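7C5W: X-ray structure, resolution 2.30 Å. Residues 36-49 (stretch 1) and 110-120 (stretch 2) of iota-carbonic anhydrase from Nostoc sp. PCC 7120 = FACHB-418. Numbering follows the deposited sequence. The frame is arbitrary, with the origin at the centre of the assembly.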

ATOM      1  N   TRP A  36     -10.015  -3.006  21.357  1.00 61.46           N
ATOM      2  CA  TRP A  36     -11.431  -3.249  20.980  1.00 60.80           C
ATOM      3  C   TRP A  36     -12.115  -4.057  22.091  1.00 66.49           C
ATOM      4  O   TRP A  36     -13.244  -3.689  22.495  1.00 62.77           O
ATOM      5  CB  TRP A  36     -11.533  -3.974  19.642  1.00 56.76           C
ATOM      6  CG  TRP A  36     -12.950  -4.220  19.236  1.00 59.43           C
ATOM      7  CD1 TRP A  36     -13.713  -3.410  18.451  1.00 57.49           C
ATOM      8  CD2 TRP A  36     -13.786  -5.338  19.589  1.00 54.14           C
ATOM      9  NE1 TRP A  36     -14.954  -3.952  18.279  1.00 56.89           N
ATOM     10  CE2 TRP A  36     -15.031  -5.136  18.961  1.00 56.99           C
ATOM     11  CE3 TRP A  36     -13.610  -6.493  20.359  1.00 55.48           C
ATOM     12  CZ2 TRP A  36     -16.092  -6.029  19.093  1.00 57.93           C
ATOM     13  CZ3 TRP A  36     -14.653  -7.382  20.483  1.00 55.22           C
ATOM     14  CH2 TRP A  36     -15.875  -7.156  19.849  1.00 58.10           C
ATOM     15  N   GLY A  37     -11.462  -5.138  22.534  1.00 62.65           N
ATOM     16  CA  GLY A  37     -11.880  -5.926  23.707  1.00 65.28           C
ATOM     17  C   GLY A  37     -12.137  -5.019  24.900  1.00 65.63           C
ATOM     18  O   GLY A  37     -13.262  -5.035  25.410  1.00 69.79           O
ATOM     19  N   GLU A  38     -11.131  -4.238  25.304  1.00 67.13           N
ATOM     20  CA  GLU A  38     -11.197  -3.332  26.477  1.00 71.32           C
ATOM     21  C   GLU A  38     -12.401  -2.403  26.337  1.00 66.06           C
ATOM     22  O   GLU A  38     -13.035  -2.104  27.360  1.00 69.48           O
ATOM     23  CB  GLU A  38      -9.931  -2.491  26.598  1.00 70.60           C
ATOM     24  CG  GLU A  38      -8.815  -3.200  27.328  1.00 77.33           C
ATOM     25  CD  GLU A  38      -7.596  -2.330  27.560  1.00 86.38           C
ATOM     26  OE1 GLU A  38      -7.772  -1.107  27.763  1.00 94.06           O
ATOM     27  OE2 GLU A  38      -6.477  -2.875  27.521  1.00 87.69           O
ATOM     28  N   ALA A  39     -12.679  -1.955  25.116  1.00 61.79           N
ATOM     29  CA  ALA A  39     -13.744  -0.974  24.826  1.00 62.75           C
ATOM     30  C   ALA A  39     -15.100  -1.658  25.014  1.00 65.43           C
ATOM     31  O   ALA A  39     -15.980  -1.051  25.649  1.00 65.68           O
ATOM     32  CB  ALA A  39     -13.570  -0.400  23.440  1.00 58.79           C
ATOM     33  N   LEU A  40     -15.260  -2.876  24.498  1.00 65.79           N
ATOM     34  CA  LEU A  40     -16.528  -3.646  24.613  1.00 65.92           C
ATOM     35  C   LEU A  40     -16.841  -3.822  26.099  1.00 68.53           C
ATOM     36  O   LEU A  40     -17.985  -3.564  26.507  1.00 70.69           O
ATOM     37  CB  LEU A  40     -16.388  -5.007  23.926  1.00 68.10           C
ATOM     38  CG  LEU A  40     -17.617  -5.915  24.030  1.00 71.41           C
ATOM     39  CD1 LEU A  40     -18.742  -5.425  23.132  1.00 64.34           C
ATOM     40  CD2 LEU A  40     -17.265  -7.353  23.693  1.00 66.80           C
ATOM     41  N   VAL A  41     -15.829  -4.232  26.865  1.00 68.99           N
ATOM     42  CA  VAL A  41     -15.913  -4.479  28.333  1.00 69.28           C
ATOM     43  C   VAL A  41     -16.214  -3.157  29.050  1.00 67.77           C
ATOM     44  O   VAL A  41     -17.055  -3.174  29.956  1.00 72.17           O
ATOM     45  CB  VAL A  41     -14.624  -5.146  28.850  1.00 67.83           C
ATOM     46  CG1 VAL A  41     -14.518  -5.093  30.368  1.00 69.58           C
ATOM     47  CG2 VAL A  41     -14.508  -6.576  28.348  1.00 68.53           C
ATOM     48  N   ALA A  42     -15.572  -2.056  28.653  1.00 66.25           N
ATOM     49  CA  ALA A  42     -15.748  -0.715  29.259  1.00 68.63           C
ATOM     50  C   ALA A  42     -17.174  -0.194  29.010  1.00 73.72           C
ATOM     51  O   ALA A  42     -17.697   0.523  29.887  1.00 73.30           O
ATOM     52  CB  ALA A  42     -14.717   0.240  28.720  1.00 59.49           C
ATOM     53  N   ILE A  43     -17.777  -0.520  27.860  1.00 71.00           N
ATOM     54  CA  ILE A  43     -19.185  -0.146  27.535  1.00 70.92           C
ATOM     55  C   ILE A  43     -20.124  -1.016  28.377  1.00 72.35           C
ATOM     56  O   ILE A  43     -21.140  -0.501  28.872  1.00 74.30           O
ATOM     57  CB  ILE A  43     -19.484  -0.304  26.031  1.00 72.52           C
ATOM     58  CG1 ILE A  43     -18.649   0.649  25.172  1.00 67.52           C
ATOM     59  CG2 ILE A  43     -20.971  -0.131  25.768  1.00 66.85           C
ATOM     60  CD1 ILE A  43     -18.505   0.203  23.731  1.00 64.53           C
ATOM     61  N   SER A  44     -19.792  -2.298  28.513  1.00 71.65           N
ATOM     62  CA  SER A  44     -20.636  -3.324  29.172  1.00 73.41           C
ATOM     63  C   SER A  44     -20.735  -3.008  30.667  1.00 74.25           C
ATOM     64  O   SER A  44     -21.867  -2.961  31.176  1.00 80.64           O
ATOM     65  CB  SER A  44     -20.094  -4.703  28.916  1.00 72.83           C
ATOM     66  OG  SER A  44     -21.137  -5.661  28.871  1.00 70.40           O
ATOM     67  N   THR A  45     -19.602  -2.778  31.339  1.00 73.30           N
ATOM     68  CA  THR A  45     -19.552  -2.463  32.795  1.00 78.76           C
ATOM     69  C   THR A  45     -20.263  -1.126  33.030  1.00 75.45           C
ATOM     70  O   THR A  45     -21.068  -1.061  33.976  1.00 79.49           O
ATOM     71  CB  THR A  45     -18.126  -2.463  33.374  1.00 78.11           C
ATOM     72  OG1 THR A  45     -17.462  -1.255  32.998  1.00 82.78           O
ATOM     73  CG2 THR A  45     -17.305  -3.657  32.942  1.00 66.16           C
ATOM     74  N   THR A  46     -20.006  -0.121  32.186  1.00 71.34           N
ATOM     75  CA  THR A  46     -20.571   1.252  32.314  1.00 75.38           C
ATOM     76  C   THR A  46     -22.110   1.204  32.265  1.00 77.30           C
ATOM     77  O   THR A  46     -22.738   2.091  32.866  1.00 76.89           O
ATOM     78  CB  THR A  46     -19.995   2.199  31.254  1.00 72.44           C
ATOM     79  OG1 THR A  46     -18.669   2.535  31.659  1.00 78.03           O
ATOM     80  CG2 THR A  46     -20.793   3.474  31.080  1.00 70.95           C
ATOM     81  N   TYR A  47     -22.704   0.226  31.576  1.00 75.25           N
ATOM     82  CA  TYR A  47     -24.180   0.039  31.526  1.00 77.46           C
ATOM     83  C   TYR A  47     -24.658  -0.663  32.808  1.00 76.24           C
ATOM     84  O   TYR A  47     -25.591  -0.157  33.460  1.00 78.79           O
ATOM     85  CB  TYR A  47     -24.616  -0.739  30.284  1.00 76.05           C
ATOM     86  CG  TYR A  47     -26.083  -1.100  30.275  1.00 77.01           C
ATOM     87  CD1 TYR A  47     -27.051  -0.142  30.034  1.00 76.54           C
ATOM     88  CD2 TYR A  47     -26.507  -2.400  30.509  1.00 75.72           C
ATOM     89  CE1 TYR A  47     -28.401  -0.460  30.023  1.00 80.18           C
ATOM     90  CE2 TYR A  47     -27.850  -2.737  30.502  1.00 77.94           C
ATOM     91  CZ  TYR A  47     -28.806  -1.762  30.263  1.00 82.58           C
ATOM     92  OH  TYR A  47     -30.136  -2.084  30.264  1.00 74.50           O
ATOM     93  N   ASP A  48     -24.048  -1.802  33.148  1.00 73.69           N
ATOM     94  CA  ASP A  48     -24.285  -2.535  34.420  1.00 68.92           C
ATOM     95  C   ASP A  48     -24.217  -1.543  35.594  1.00 70.81           C
ATOM     96  O   ASP A  48     -25.062  -1.660  36.499  1.00 64.63           O
ATOM     97  CB  ASP A  48     -23.322  -3.720  34.580  1.00 65.46           C
ATOM     98  CG  ASP A  48     -23.679  -4.952  33.739  1.00 81.56           C
ATOM     99  OD1 ASP A  48     -24.709  -4.926  33.018  1.00 81.81           O
ATOM    100  OD2 ASP A  48     -22.928  -5.943  33.800  1.00 80.07           O
ATOM    101  N   ALA A  49     -23.299  -0.570  35.556  1.00 68.68           N
ATOM    102  CA  ALA A  49     -22.975   0.326  36.696  1.00 72.69           C
ATOM    103  C   ALA A  49     -23.718   1.671  36.630  1.00 74.26           C
ATOM    104  O   ALA A  49     -24.085   2.165  37.712  1.00 80.18           O
ATOM    105  CB  ALA A  49     -21.483   0.549  36.770  1.00 68.46           C
TER
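Stretch 2 110-120: GFALSSWRKVE

A helix packed against a strand often illustrates how one buried polar residue can anchor a contact that is largely apolar around it, and iota-carbonic anhydrase offers a compact case. Residues 36-49 are helical throughout, within a longer helix. Stretch 2 approaches as a loop or turn and becomes a strand at Trp 116, running nearly antiparallel to the helix at 168°, with the axes 7.0 Å apart at closest. The register follows: the CA atoms of Ser 44 and Leu 113 lie 5.1 Å apart, those of Val 41 and Trp 116 5.4 Å, and those of Gly 37 and Val 119 5.3 Å.

Ser 44 is the anchor. Its OG donates to Ala 112 O at 2.7 Å and accepts from Trp 116 N at 2.6 Å, so one hydroxyl links Ala 112 to Trp 116, where the strand begins. Apolar packing accompanies it. Leu 40 CD1 rests 3.9 Å from Ala 112 CB, which also meets Ile 43 CG2 at 3.7 Å, while Val 41 CG2 touches Val 119 CG2 at 3.7 Å. Gly 37 has no side chain, and an ideal CB there would lie a tight 3.1 Å from Val 119 CB. Farther along the helix, Leu 113 CD2 sits over one face of the Tyr 47 ring, 3.7 Å from Tyr 47 CG. Asp 48 OD2, less surely placed, forms a salt bridge with Arg 117 NH2 at 2.7 Å.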

ATOM      1  N   GLY A 110     -28.969  -4.499  21.909  1.00 76.61           N
ATOM      2  CA  GLY A 110     -27.622  -3.994  22.253  1.00 68.53           C
ATOM      3  C   GLY A 110     -26.700  -5.125  22.669  1.00 71.63           C
ATOM      4  O   GLY A 110     -26.886  -5.674  23.764  1.00 71.58           O
ATOM      5  N   PHE A 111     -25.735  -5.473  21.817  1.00 69.61           N
ATOM      6  CA  PHE A 111     -24.811  -6.617  22.022  1.00 70.01           C
ATOM      7  C   PHE A 111     -23.917  -6.360  23.244  1.00 70.93           C
ATOM      8  O   PHE A 111     -23.699  -7.304  24.035  1.00 67.67           O
ATOM      9  CB  PHE A 111     -23.980  -6.858  20.761  1.00 71.96           C
ATOM     10  CG  PHE A 111     -22.974  -7.969  20.898  1.00 72.23           C
ATOM     11  CD1 PHE A 111     -23.383  -9.295  20.908  1.00 72.60           C
ATOM     12  CD2 PHE A 111     -21.623  -7.688  21.041  1.00 71.42           C
ATOM     13  CE1 PHE A 111     -22.458 -10.318  21.051  1.00 69.86           C
ATOM     14  CE2 PHE A 111     -20.701  -8.711  21.186  1.00 70.00           C
ATOM     15  CZ  PHE A 111     -21.121 -10.023  21.185  1.00 70.57           C
ATOM     16  N   ALA A 112     -23.445  -5.119  23.406  1.00 71.31           N
ATOM     17  CA  ALA A 112     -22.447  -4.707  24.424  1.00 72.53           C
ATOM     18  C   ALA A 112     -23.062  -4.704  25.824  1.00 74.56           C
ATOM     19  O   ALA A 112     -22.294  -4.489  26.787  1.00 76.99           O
ATOM     20  CB  ALA A 112     -21.899  -3.340  24.096  1.00 69.10           C
ATOM     21  N   LEU A 113     -24.379  -4.919  25.929  1.00 69.13           N
ATOM     22  CA  LEU A 113     -25.156  -4.734  27.185  1.00 68.36           C
ATOM     23  C   LEU A 113     -25.429  -6.076  27.878  1.00 75.39           C
ATOM     24  O   LEU A 113     -26.387  -6.114  28.649  1.00 77.57           O
ATOM     25  CB  LEU A 113     -26.480  -4.041  26.848  1.00 73.17           C
ATOM     26  CG  LEU A 113     -26.358  -2.720  26.091  1.00 73.78           C
ATOM     27  CD1 LEU A 113     -27.695  -1.989  26.065  1.00 72.13           C
ATOM     28  CD2 LEU A 113     -25.284  -1.844  26.708  1.00 67.07           C
ATOM     29  N   SER A 114     -24.634  -7.121  27.617  1.00 72.58           N
ATOM     30  CA  SER A 114     -24.794  -8.478  28.211  1.00 70.95           C
ATOM     31  C   SER A 114     -23.807  -8.685  29.367  1.00 71.15           C
ATOM     32  O   SER A 114     -23.502  -9.855  29.669  1.00 73.72           O
ATOM     33  CB  SER A 114     -24.628  -9.567  27.181  1.00 72.99           C
ATOM     34  OG  SER A 114     -25.720  -9.597  26.279  1.00 82.51           O
ATOM     35  N   SER A 115     -23.336  -7.605  29.999  1.00 69.84           N
ATOM     36  CA  SER A 115     -22.468  -7.670  31.203  1.00 79.29           C
ATOM     37  C   SER A 115     -21.179  -8.447  30.874  1.00 80.51           C
ATOM     38  O   SER A 115     -20.867  -9.450  31.572  1.00 75.76           O
ATOM     39  CB  SER A 115     -23.234  -8.288  32.359  1.00 71.66           C
ATOM     40  N   TRP A 116     -20.455  -8.007  29.835  1.00 78.94           N
ATOM     41  CA  TRP A 116     -19.163  -8.597  29.387  1.00 77.29           C
ATOM     42  C   TRP A 116     -18.044  -8.147  30.333  1.00 73.57           C
ATOM     43  O   TRP A 116     -18.075  -6.974  30.758  1.00 75.80           O
ATOM     44  CB  TRP A 116     -18.860  -8.192  27.941  1.00 73.40           C
ATOM     45  CG  TRP A 116     -19.908  -8.595  26.949  1.00 73.74           C
ATOM     46  CD1 TRP A 116     -20.616  -7.769  26.123  1.00 72.58           C
ATOM     47  CD2 TRP A 116     -20.353  -9.931  26.653  1.00 69.26           C
ATOM     48  NE1 TRP A 116     -21.468  -8.499  25.340  1.00 67.52           N
ATOM     49  CE2 TRP A 116     -21.329  -9.827  25.641  1.00 67.14           C
ATOM     50  CE3 TRP A 116     -20.005 -11.203  27.121  1.00 75.76           C
ATOM     51  CZ2 TRP A 116     -21.976 -10.945  25.112  1.00 71.48           C
ATOM     52  CZ3 TRP A 116     -20.644 -12.308  26.599  1.00 73.55           C
ATOM     53  CH2 TRP A 116     -21.620 -12.177  25.611  1.00 72.79           C
ATOM     54  N   ARG A 117     -17.076  -9.025  30.615  1.00 79.54           N
ATOM     55  CA  ARG A 117     -16.010  -8.766  31.623  1.00 79.55           C
ATOM     56  C   ARG A 117     -14.621  -9.216  31.132  1.00 76.36           C
ATOM     57  O   ARG A 117     -13.622  -8.635  31.600  1.00 81.28           O
ATOM     58  CB  ARG A 117     -16.407  -9.458  32.930  1.00 84.48           C
ATOM     59  CG  ARG A 117     -17.643  -8.858  33.589  1.00 84.77           C
ATOM     60  CD  ARG A 117     -17.318  -7.544  34.276  1.00 80.39           C
ATOM     61  NE  ARG A 117     -18.413  -6.582  34.299  1.00 89.68           N
ATOM     62  CZ  ARG A 117     -19.556  -6.745  34.949  1.00 91.71           C
ATOM     63  NH1 ARG A 117     -19.780  -7.857  35.624  1.00 93.48           N
ATOM     64  NH2 ARG A 117     -20.477  -5.801  34.911  1.00 91.17           N
ATOM     65  N   LYS A 118     -14.544 -10.220  30.254  1.00 75.80           N
ATOM     66  CA  LYS A 118     -13.264 -10.719  29.675  1.00 78.03           C
ATOM     67  C   LYS A 118     -13.420 -10.915  28.160  1.00 71.20           C
ATOM     68  O   LYS A 118     -14.456 -11.448  27.718  1.00 75.16           O
ATOM     69  CB  LYS A 118     -12.812 -12.016  30.360  1.00 76.63           C
ATOM     70  N   VAL A 119     -12.422 -10.463  27.400  1.00 71.66           N
ATOM     71  CA  VAL A 119     -12.248 -10.736  25.945  1.00 66.58           C
ATOM     72  C   VAL A 119     -10.871 -11.379  25.764  1.00 66.08           C
ATOM     73  O   VAL A 119      -9.888 -10.827  26.268  1.00 68.62           O
ATOM     74  CB  VAL A 119     -12.393  -9.453  25.098  1.00 68.66           C
ATOM     75  CG1 VAL A 119     -12.328  -9.739  23.603  1.00 64.63           C
ATOM     76  CG2 VAL A 119     -13.673  -8.698  25.430  1.00 72.88           C
ATOM     77  N   GLU A 120     -10.828 -12.524  25.088  1.00 70.54           N
ATOM     78  CA  GLU A 120      -9.594 -13.279  24.751  1.00 67.45           C
ATOM     79  C   GLU A 120      -9.456 -13.329  23.221  1.00 63.81           C
ATOM     80  O   GLU A 120     -10.428 -13.734  22.556  1.00 64.72           O
ATOM     81  CB  GLU A 120      -9.694 -14.672  25.377  1.00 69.10           C
ATOM     82  CG  GLU A 120      -8.365 -15.403  25.472  1.00 76.88           C
ATOM     83  CD  GLU A 120      -8.475 -16.809  26.040  1.00 84.49           C
ATOM     84  OE1 GLU A 120      -9.464 -17.069  26.761  1.00 86.16           O
ATOM     85  OE2 GLU A 120      -7.584 -17.642  25.752  1.00 87.27           O
TER